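PDB 7D5M: oxidoreductase from Azotobacter vinelandii, which binds NAD(+) and, as a homologue of inositol dehydrogenase, probably catalyses NAD-dependent oxidation of a sugar or polyol substrate. Local coordinates for residues Gly108-Cys113 and Asn134-Gly139; Thr126-Ala131 and Pro361-Gly366; Phe340-Asp345 and Ala356-Pro361. All blocks are in the same frame, centred on the assembly; numbering follows the deposited sequence.

Contact 1. Residues Gly108-Cys113 and Asn134-Gly139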
loop_
_atom_site.group_PDB
_atom_site.type_symbol
_atom_site.label_atom_id
_atom_site.label_comp_id
_atom_site.label_asym_id
_atom_site.label_seq_id
_atom_site.Cartn_x
_atom_site.Cartn_y
_atom_site.Cartn_z
ATOM N N GLY A 108 -21.509 -40.507 20.401
ATOM C CA GLY A 108 -20.685 -41.142 19.355
ATOM C C GLY A 108 -20.618 -40.300 18.092
ATOM O O GLY A 108 -20.347 -40.867 17.020
ATOM N N LEU A 109 -20.821 -38.985 18.202
ATOM C CA LEU A 109 -20.778 -38.074 17.030
ATOM C C LEU A 109 -19.420 -37.369 16.968
ATOM O O LEU A 109 -18.875 -37.022 18.024
ATOM C CB LEU A 109 -21.908 -37.051 17.125
ATOM C CG LEU A 109 -23.325 -37.619 17.165
ATOM C CD1 LEU A 109 -24.333 -36.501 17.375
ATOM C CD2 LEU A 109 -23.643 -38.395 15.891
ATOM N N HIS A 110 -18.908 -37.149 15.754
ATOM C CA HIS A 110 -17.805 -36.193 15.503
ATOM C C HIS A 110 -18.355 -34.774 15.651
ATOM O O HIS A 110 -19.566 -34.560 15.445
ATOM C CB HIS A 110 -17.175 -36.410 14.127
ATOM C CG HIS A 110 -16.718 -37.804 13.899
ATOM N ND1 HIS A 110 -15.580 -38.312 14.483
ATOM C CD2 HIS A 110 -17.246 -38.790 13.146
ATOM C CE1 HIS A 110 -15.407 -39.549 14.070
ATOM N NE2 HIS A 110 -16.432 -39.872 13.263
ATOM N N VAL A 111 -17.487 -33.844 16.021
ATOM C CA VAL A 111 -17.902 -32.455 16.327
ATOM C C VAL A 111 -16.975 -31.488 15.603
ATOM O O VAL A 111 -15.748 -31.744 15.523
ATOM C CB VAL A 111 -17.915 -32.195 17.848
ATOM C CG1 VAL A 111 -18.357 -30.769 18.159
ATOM C CG2 VAL A 111 -18.787 -33.205 18.576
ATOM N N VAL A 112 -17.563 -30.408 15.095
ATOM C CA VAL A 112 -16.827 -29.150 14.808
ATOM C C VAL A 112 -17.373 -28.107 15.775
ATOM O O VAL A 112 -18.574 -27.774 15.694
ATOM C CB VAL A 112 -16.965 -28.698 13.351
ATOM C CG1 VAL A 112 -16.189 -27.410 13.125
ATOM C CG2 VAL A 112 -16.510 -29.785 12.387
ATOM N N CYS A 113 -16.527 -27.643 16.686
ATOM C CA CYS A 113 -16.943 -26.734 17.775
ATOM C C CYS A 113 -16.396 -25.341 17.492
ATOM O O CYS A 113 -15.205 -25.198 17.181
ATOM C CB CYS A 113 -16.494 -27.223 19.142
ATOM S SG CYS A 113 -17.206 -26.240 20.495
ATOM N N ASN A 134 -13.906 -41.730 23.144
ATOM C CA ASN A 134 -14.987 -42.073 22.182
ATOM C C ASN A 134 -14.452 -42.101 20.738
ATOM O O ASN A 134 -15.248 -42.306 19.827
ATOM C CB ASN A 134 -16.168 -41.120 22.365
ATOM C CG ASN A 134 -16.923 -41.417 23.644
ATOM O OD1 ASN A 134 -17.707 -42.360 23.672
ATOM N ND2 ASN A 134 -16.655 -40.664 24.705
ATOM N N ASN A 135 -13.150 -41.840 20.543
ATOM C CA ASN A 135 -12.443 -41.935 19.245
ATOM C C ASN A 135 -13.150 -41.013 18.249
ATOM O O ASN A 135 -13.424 -41.445 17.120
ATOM C CB ASN A 135 -12.376 -43.389 18.760
ATOM C CG ASN A 135 -11.422 -43.574 17.603
ATOM O OD1 ASN A 135 -10.458 -42.827 17.466
ATOM N ND2 ASN A 135 -11.671 -44.574 16.773
ATOM N N ARG A 136 -13.484 -39.794 18.679
ATOM C CA ARG A 136 -14.186 -38.803 17.834
ATOM C C ARG A 136 -13.189 -37.715 17.435
ATOM O O ARG A 136 -12.291 -37.389 18.227
ATOM C CB ARG A 136 -15.388 -38.186 18.562
ATOM C CG ARG A 136 -16.432 -39.181 19.056
ATOM C CD ARG A 136 -17.145 -39.971 17.970
ATOM N NE ARG A 136 -16.336 -41.051 17.411
ATOM C CZ ARG A 136 -16.632 -41.744 16.318
ATOM N NH1 ARG A 136 -17.761 -41.513 15.670
ATOM N NH2 ARG A 136 -15.799 -42.675 15.882
ATOM N N VAL A 137 -13.352 -37.207 16.222
ATOM C CA VAL A 137 -12.680 -35.973 15.725
ATOM C C VAL A 137 -13.426 -34.778 16.313
ATOM O O VAL A 137 -14.663 -34.778 16.272
ATOM C CB VAL A 137 -12.689 -35.934 14.190
ATOM C CG1 VAL A 137 -12.138 -34.621 13.667
ATOM C CG2 VAL A 137 -11.935 -37.116 13.603
ATOM N N VAL A 138 -12.696 -33.808 16.859
ATOM C CA VAL A 138 -13.257 -32.473 17.212
ATOM C C VAL A 138 -12.469 -31.431 16.419
ATOM O O VAL A 138 -11.317 -31.157 16.784
ATOM C CB VAL A 138 -13.223 -32.191 18.727
ATOM C CG1 VAL A 138 -13.720 -30.785 19.041
ATOM C CG2 VAL A 138 -14.040 -33.214 19.505
ATOM N N GLY A 139 -13.061 -30.886 15.357
ATOM C CA GLY A 139 -12.491 -29.713 14.670
ATOM C C GLY A 139 -12.806 -28.456 15.455
ATOM O O GLY A 139 -13.862 -28.421 16.112
#
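NH1 of Arg136 has two partners: it donates to Gly108 O at 3.0 Å, a bent bond (134°) arriving from above the carbonyl plane, and it forms a salt bridge with Glu348 of helix 329-349. Gly108 is itself the Schellman residue ending helix 97-106, so the arginine, two residues before strand 138-140, bonds to the carbonyl of the residue that closes that helix. Bends at chi2 and chi3 fold the arginine chain over His110, and the guanidinium lies flat on the imidazole, centres 3.9 Å apart and planes 25° apart, with His110 CE1 beneath the middle of the group. In the ring plane, His110 ND1 accepts a nearly straight bond from Val137 N (3.0 Å, 165°), while His110 NE2 is bonded to Glu348. The backbone then takes over as two parallel strands of the Rossmann sheet. Val111 N donates to Val137 O (3.0 Å), Gly139 N to Val111 O (2.8 Å) and Cys113 N to Gly139 O (2.8 Å). Val111 and Val138 share the face turned to helices 97-106 and 121-133; Val112 points to the other face, against Phe340 and Tyr337. Leu109 O is buried without a polar partner, 3.4 Å from Arg136 CD. With ND1 used as an acceptor next to the strand pairing, the ring proton is probably on NE2, toward Glu348; a second proton would have to displace the bond from Val137 N, so His110 is probably neutral, though Glu348 would pull the other way.

Contact 2. Residues Thr126-Ala131 and Pro361-Gly366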
loop_
_atom_site.group_PDB
_atom_site.type_symbol
_atom_site.label_atom_id
_atom_site.label_comp_id
_atom_site.label_asym_id
_atom_site.label_seq_id
_atom_site.Cartn_x
_atom_site.Cartn_y
_atom_site.Cartn_z
ATOM N N THR A 126 -11.427 -32.111 30.328
ATOM C CA THR A 126 -12.526 -33.108 30.402
ATOM C C THR A 126 -13.053 -33.406 28.994
ATOM O O THR A 126 -13.204 -34.591 28.648
ATOM C CB THR A 126 -13.661 -32.619 31.306
ATOM O OG1 THR A 126 -13.047 -32.416 32.574
ATOM C CG2 THR A 126 -14.810 -33.598 31.376
ATOM N N LEU A 127 -13.349 -32.368 28.215
ATOM C CA LEU A 127 -13.851 -32.537 26.829
ATOM C C LEU A 127 -12.853 -33.366 26.029
ATOM O O LEU A 127 -13.281 -34.264 25.282
ATOM C CB LEU A 127 -14.006 -31.173 26.157
ATOM C CG LEU A 127 -15.372 -30.511 26.254
ATOM C CD1 LEU A 127 -15.441 -29.385 25.237
ATOM C CD2 LEU A 127 -16.511 -31.501 26.035
ATOM N N ARG A 128 -11.566 -33.034 26.151
ATOM C CA ARG A 128 -10.526 -33.721 25.356
ATOM C C ARG A 128 -10.515 -35.199 25.755
ATOM O O ARG A 128 -10.464 -36.064 24.860
ATOM C CB ARG A 128 -9.147 -33.083 25.522
ATOM C CG ARG A 128 -8.063 -33.915 24.854
ATOM C CD ARG A 128 -6.760 -33.205 24.613
ATOM N NE ARG A 128 -6.193 -32.658 25.821
ATOM C CZ ARG A 128 -5.115 -31.883 25.858
ATOM N NH1 ARG A 128 -4.480 -31.557 24.744
ATOM N NH2 ARG A 128 -4.669 -31.443 27.018
ATOM N N GLU A 129 -10.553 -35.506 27.053
ATOM C CA GLU A 129 -10.533 -36.931 27.491
ATOM C C GLU A 129 -11.749 -37.663 26.921
ATOM O O GLU A 129 -11.587 -38.821 26.482
ATOM C CB GLU A 129 -10.450 -37.043 29.011
ATOM C CG GLU A 129 -9.082 -36.653 29.526
ATOM C CD GLU A 129 -8.652 -37.362 30.792
ATOM O OE1 GLU A 129 -9.544 -37.779 31.563
ATOM O OE2 GLU A 129 -7.429 -37.485 31.003
ATOM N N ILE A 130 -12.913 -37.017 26.885
ATOM C CA ILE A 130 -14.161 -37.663 26.394
ATOM C C ILE A 130 -14.064 -37.856 24.871
ATOM O O ILE A 130 -14.446 -38.931 24.391
ATOM C CB ILE A 130 -15.408 -36.871 26.833
ATOM C CG1 ILE A 130 -15.561 -36.883 28.360
ATOM C CG2 ILE A 130 -16.649 -37.423 26.143
ATOM C CD1 ILE A 130 -16.688 -36.018 28.892
ATOM N N ALA A 131 -13.540 -36.876 24.129
ATOM C CA ALA A 131 -13.326 -37.010 22.667
ATOM C C ALA A 131 -12.399 -38.198 22.380
ATOM O O ALA A 131 -12.692 -38.989 21.476
ATOM C CB ALA A 131 -12.777 -35.728 22.091
ATOM N N PRO A 361 -6.988 -27.693 12.783
ATOM C CA PRO A 361 -7.234 -27.262 14.152
ATOM C C PRO A 361 -8.184 -28.251 14.831
ATOM O O PRO A 361 -9.286 -28.455 14.358
ATOM C CB PRO A 361 -7.853 -25.862 14.050
ATOM C CG PRO A 361 -7.862 -25.516 12.577
ATOM C CD PRO A 361 -7.526 -26.757 11.786
ATOM N N ASP A 362 -7.713 -28.860 15.910
ATOM C CA ASP A 362 -8.367 -30.043 16.516
ATOM C C ASP A 362 -8.618 -29.788 18.004
ATOM O O ASP A 362 -8.479 -28.649 18.477
ATOM C CB ASP A 362 -7.511 -31.287 16.274
ATOM C CG ASP A 362 -6.115 -31.218 16.864
ATOM O OD1 ASP A 362 -5.817 -30.250 17.606
ATOM O OD2 ASP A 362 -5.315 -32.120 16.552
ATOM N N ILE A 363 -8.983 -30.844 18.719
ATOM C CA ILE A 363 -9.295 -30.780 20.169
ATOM C C ILE A 363 -8.105 -30.146 20.905
ATOM O O ILE A 363 -8.329 -29.336 21.819
ATOM C CB ILE A 363 -9.654 -32.185 20.698
ATOM C CG1 ILE A 363 -10.175 -32.127 22.136
ATOM C CG2 ILE A 363 -8.480 -33.146 20.567
ATOM C CD1 ILE A 363 -11.469 -31.352 22.300
ATOM N N HIS A 364 -6.878 -30.501 20.526
ATOM C CA HIS A 364 -5.636 -30.049 21.208
ATOM C C HIS A 364 -5.470 -28.538 21.013
ATOM O O HIS A 364 -5.114 -27.852 21.977
ATOM C CB HIS A 364 -4.419 -30.832 20.705
ATOM C CG HIS A 364 -4.581 -32.307 20.822
ATOM N ND1 HIS A 364 -4.600 -32.942 22.039
ATOM C CD2 HIS A 364 -4.738 -33.268 19.883
ATOM C CE1 HIS A 364 -4.755 -34.239 21.848
ATOM N NE2 HIS A 364 -4.852 -34.463 20.536
ATOM N N ALA A 365 -5.749 -28.027 19.815
ATOM C CA ALA A 365 -5.699 -26.570 19.542
ATOM C C ALA A 365 -6.736 -25.865 20.422
ATOM O O ALA A 365 -6.419 -24.796 20.992
ATOM C CB ALA A 365 -5.946 -26.302 18.085
ATOM N N GLY A 366 -7.940 -26.435 20.520
ATOM C CA GLY A 366 -9.030 -25.891 21.343
ATOM C C GLY A 366 -8.605 -25.788 22.798
ATOM O O GLY A 366 -8.831 -24.724 23.411
#
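Helix 121-133, the connecting helix of a Rossmann beta-alpha-beta unit, lies beside the first turn of helix 363-381, which belongs to the C-terminal alpha/beta family region, and Arg128 and Ile363 carry the apolar half of the joint. Ile363 CG1, anti to its backbone N (chi1 -172°), rests on the helix surface 3.6 Å from Arg128 CA and also lies against Arg128 CB. Ala131 CB borders the same CG1 more loosely, at 4.4 Å. The polar half is one hydrogen bond: Arg128 NH1 donates to His364 ND1 (3.0 Å, 153°), reaching the imidazole in its own plane. The guanidinium plane is turned 48° from the ring, so the two groups meet edge to edge rather than stacking. A bend at chi3 turns the end of the arginine to the histidine, whose ring also packs against Arg128 CD (3.4 Å from His364 ND1). Arg128 NH2 forms a salt bridge with Glu125, one turn earlier in its helix, which probably steadies the guanidinium and balances its charge. The start of helix 363-381 is set by Asp362 as N-cap, its OD1 accepting from Ala365 N at 3.1 Å. Ile363 and Ala131 both pack on Val138 of edge strand 138-140; Leu127 and Ala131 also touch helix 97-106, while Ala365 reaches Tyr212 of helix 202-217.

Contact 3. Residues Phe340-Asp345 and Ala356-Pro361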
loop_
_atom_site.group_PDB
_atom_site.type_symbol
_atom_site.label_atom_id
_atom_site.label_comp_id
_atom_site.label_asym_id
_atom_site.label_seq_id
_atom_site.Cartn_x
_atom_site.Cartn_y
_atom_site.Cartn_z
ATOM N N PHE A 340 -11.688 -31.819 7.935
ATOM C CA PHE A 340 -12.575 -32.364 8.993
ATOM C C PHE A 340 -13.291 -33.611 8.453
ATOM O O PHE A 340 -13.278 -34.649 9.148
ATOM C CB PHE A 340 -13.594 -31.342 9.499
ATOM C CG PHE A 340 -13.031 -30.116 10.172
ATOM C CD1 PHE A 340 -11.809 -30.146 10.819
ATOM C CD2 PHE A 340 -13.749 -28.934 10.181
ATOM C CE1 PHE A 340 -11.303 -29.016 11.444
ATOM C CE2 PHE A 340 -13.245 -27.805 10.812
ATOM C CZ PHE A 340 -12.023 -27.851 11.449
ATOM N N ALA A 341 -13.899 -33.525 7.268
ATOM C CA ALA A 341 -14.652 -34.638 6.645
ATOM C C ALA A 341 -13.702 -35.821 6.400
ATOM O O ALA A 341 -14.059 -36.961 6.731
ATOM C CB ALA A 341 -15.320 -34.177 5.369
ATOM N N MET A 342 -12.523 -35.581 5.836
ATOM C CA MET A 342 -11.557 -36.687 5.580
ATOM C C MET A 342 -11.164 -37.364 6.902
ATOM O O MET A 342 -11.053 -38.606 6.919
ATOM C CB MET A 342 -10.305 -36.180 4.866
ATOM C CG MET A 342 -10.588 -35.778 3.438
ATOM S SD MET A 342 -9.119 -35.169 2.589
ATOM C CE MET A 342 -8.291 -36.710 2.198
ATOM N N ALA A 343 -10.956 -36.592 7.974
ATOM C CA ALA A 343 -10.520 -37.117 9.289
ATOM C C ALA A 343 -11.641 -37.972 9.889
ATOM O O ALA A 343 -11.357 -39.066 10.429
ATOM C CB ALA A 343 -10.135 -35.976 10.207
ATOM N N MET A 344 -12.881 -37.496 9.802
ATOM C CA MET A 344 -14.065 -38.202 10.346
ATOM C C MET A 344 -14.235 -39.524 9.591
ATOM O O MET A 344 -14.380 -40.586 10.249
ATOM C CB MET A 344 -15.316 -37.340 10.199
ATOM C CG MET A 344 -15.273 -36.120 11.088
ATOM S SD MET A 344 -16.650 -35.019 10.753
ATOM C CE MET A 344 -16.199 -33.629 11.795
ATOM N N ASP A 345 -14.190 -39.465 8.264
ATOM C CA ASP A 345 -14.338 -40.654 7.384
ATOM C C ASP A 345 -13.183 -41.628 7.652
ATOM O O ASP A 345 -13.477 -42.839 7.781
ATOM C CB ASP A 345 -14.395 -40.252 5.910
ATOM C CG ASP A 345 -14.446 -41.451 4.984
ATOM O OD1 ASP A 345 -15.499 -42.105 4.938
ATOM O OD2 ASP A 345 -13.415 -41.730 4.360
ATOM N N ALA A 356 -2.896 -39.599 10.316
ATOM C CA ALA A 356 -1.608 -39.096 10.850
ATOM C C ALA A 356 -1.045 -37.987 9.954
ATOM O O ALA A 356 -0.339 -37.108 10.490
ATOM C CB ALA A 356 -0.627 -40.233 11.002
ATOM N N GLY A 357 -1.332 -38.026 8.648
ATOM C CA GLY A 357 -0.865 -37.019 7.674
ATOM C C GLY A 357 -1.760 -35.785 7.608
ATOM O O GLY A 357 -1.318 -34.786 7.029
ATOM N N LEU A 358 -2.982 -35.847 8.149
ATOM C CA LEU A 358 -3.938 -34.705 8.134
ATOM C C LEU A 358 -3.551 -33.703 9.225
ATOM O O LEU A 358 -3.301 -34.127 10.368
ATOM C CB LEU A 358 -5.371 -35.194 8.351
ATOM C CG LEU A 358 -6.000 -35.945 7.180
ATOM C CD1 LEU A 358 -7.304 -36.594 7.611
ATOM C CD2 LEU A 358 -6.220 -35.021 5.989
ATOM N N ARG A 359 -3.506 -32.427 8.853
ATOM C CA ARG A 359 -3.245 -31.284 9.761
ATOM C C ARG A 359 -4.481 -30.390 9.754
ATOM O O ARG A 359 -4.838 -29.869 8.686
ATOM C CB ARG A 359 -2.036 -30.469 9.292
ATOM C CG ARG A 359 -0.746 -31.268 9.177
ATOM C CD ARG A 359 -0.034 -31.459 10.504
ATOM N NE ARG A 359 1.126 -32.334 10.345
ATOM C CZ ARG A 359 1.086 -33.667 10.333
ATOM N NH1 ARG A 359 -0.061 -34.310 10.479
ATOM N NH2 ARG A 359 2.200 -34.358 10.173
ATOM N N TYR A 360 -5.095 -30.190 10.913
ATOM C CA TYR A 360 -6.234 -29.256 11.054
ATOM C C TYR A 360 -6.336 -28.838 12.513
ATOM O O TYR A 360 -5.839 -29.528 13.409
ATOM C CB TYR A 360 -7.515 -29.905 10.533
ATOM C CG TYR A 360 -7.828 -31.231 11.172
ATOM C CD1 TYR A 360 -8.568 -31.309 12.341
ATOM C CD2 TYR A 360 -7.337 -32.407 10.638
ATOM C CE1 TYR A 360 -8.829 -32.523 12.954
ATOM C CE2 TYR A 360 -7.592 -33.631 11.234
ATOM C CZ TYR A 360 -8.346 -33.692 12.388
ATOM O OH TYR A 360 -8.592 -34.901 12.963
ATOM N N PRO A 361 -6.988 -27.693 12.783
ATOM C CA PRO A 361 -7.234 -27.262 14.152
ATOM C C PRO A 361 -8.184 -28.251 14.831
ATOM O O PRO A 361 -9.286 -28.455 14.358
ATOM C CB PRO A 361 -7.853 -25.862 14.050
ATOM C CG PRO A 361 -7.862 -25.516 12.577
ATOM C CD PRO A 361 -7.526 -26.757 11.786
#
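Helical residues Phe340-Asp345 run beside the stretch that leaves helix 352-357, the backbones coming to 7.1 Å between the CA atoms of Ala343 and Leu358 and 7.4 Å between those of Phe340 and Tyr360. Past Gly357 the chain is extended, and alternation directs Leu358 and Tyr360 at the helix. Leu358 CD1 settles on the helix backbone, 3.7 Å from Ala343 CA, and also meets Met342 CB. Tyr360, its CG set between the backbone N and carbonyl carbon (chi1 55°), brings its outer end, OH, CZ and CE2, against Ala343 CB, which is 3.3 Å from Tyr360 OH. Both segments lie in the C-terminal family region, whose helix 329-349 covers a face of the Rossmann sheet through Phe340 and Met344. The rings of Phe340 and Tyr360 stand nearly perpendicular, at 87°, with Tyr360 CD1 near the Phe340 plane and 3.7 Å from Phe340 CE1. An alanine in place of Tyr360 would probably open a gap beside Ala343 and leave the edge of the Phe340 ring without this neighbour. Phe340 CE1 also touches the carbonyl oxygen of Pro361, at 3.6 Å.

In the fold
Contact 1 is the middle layer: helix 121-133 of contact 2 covers one face of its strands and helix 329-349 of contact 3 the other; the centres of contacts 2 and 3 lie about 9 and 11 Å from that of contact 1. Arg136 N probably donates to Ala131 O (3.0 Å) toward contact 2, while Phe340 CE1 lies 3.5 Å from Gly139 CA toward contact 3. Contacts 2 and 3, about 14 Å apart between centres, share Pro361, whose backbone bonds to Val140 of the edge strand. NAD lies past the C-terminal end of strand 110-113, about 7 Å from the side chain of Cys113, 9 Å from Pro361 and 12 Å from Leu127. Contact 2 spans the two family regions; contact 3 reaches contact 1 by packing of Phe340 and Tyr360.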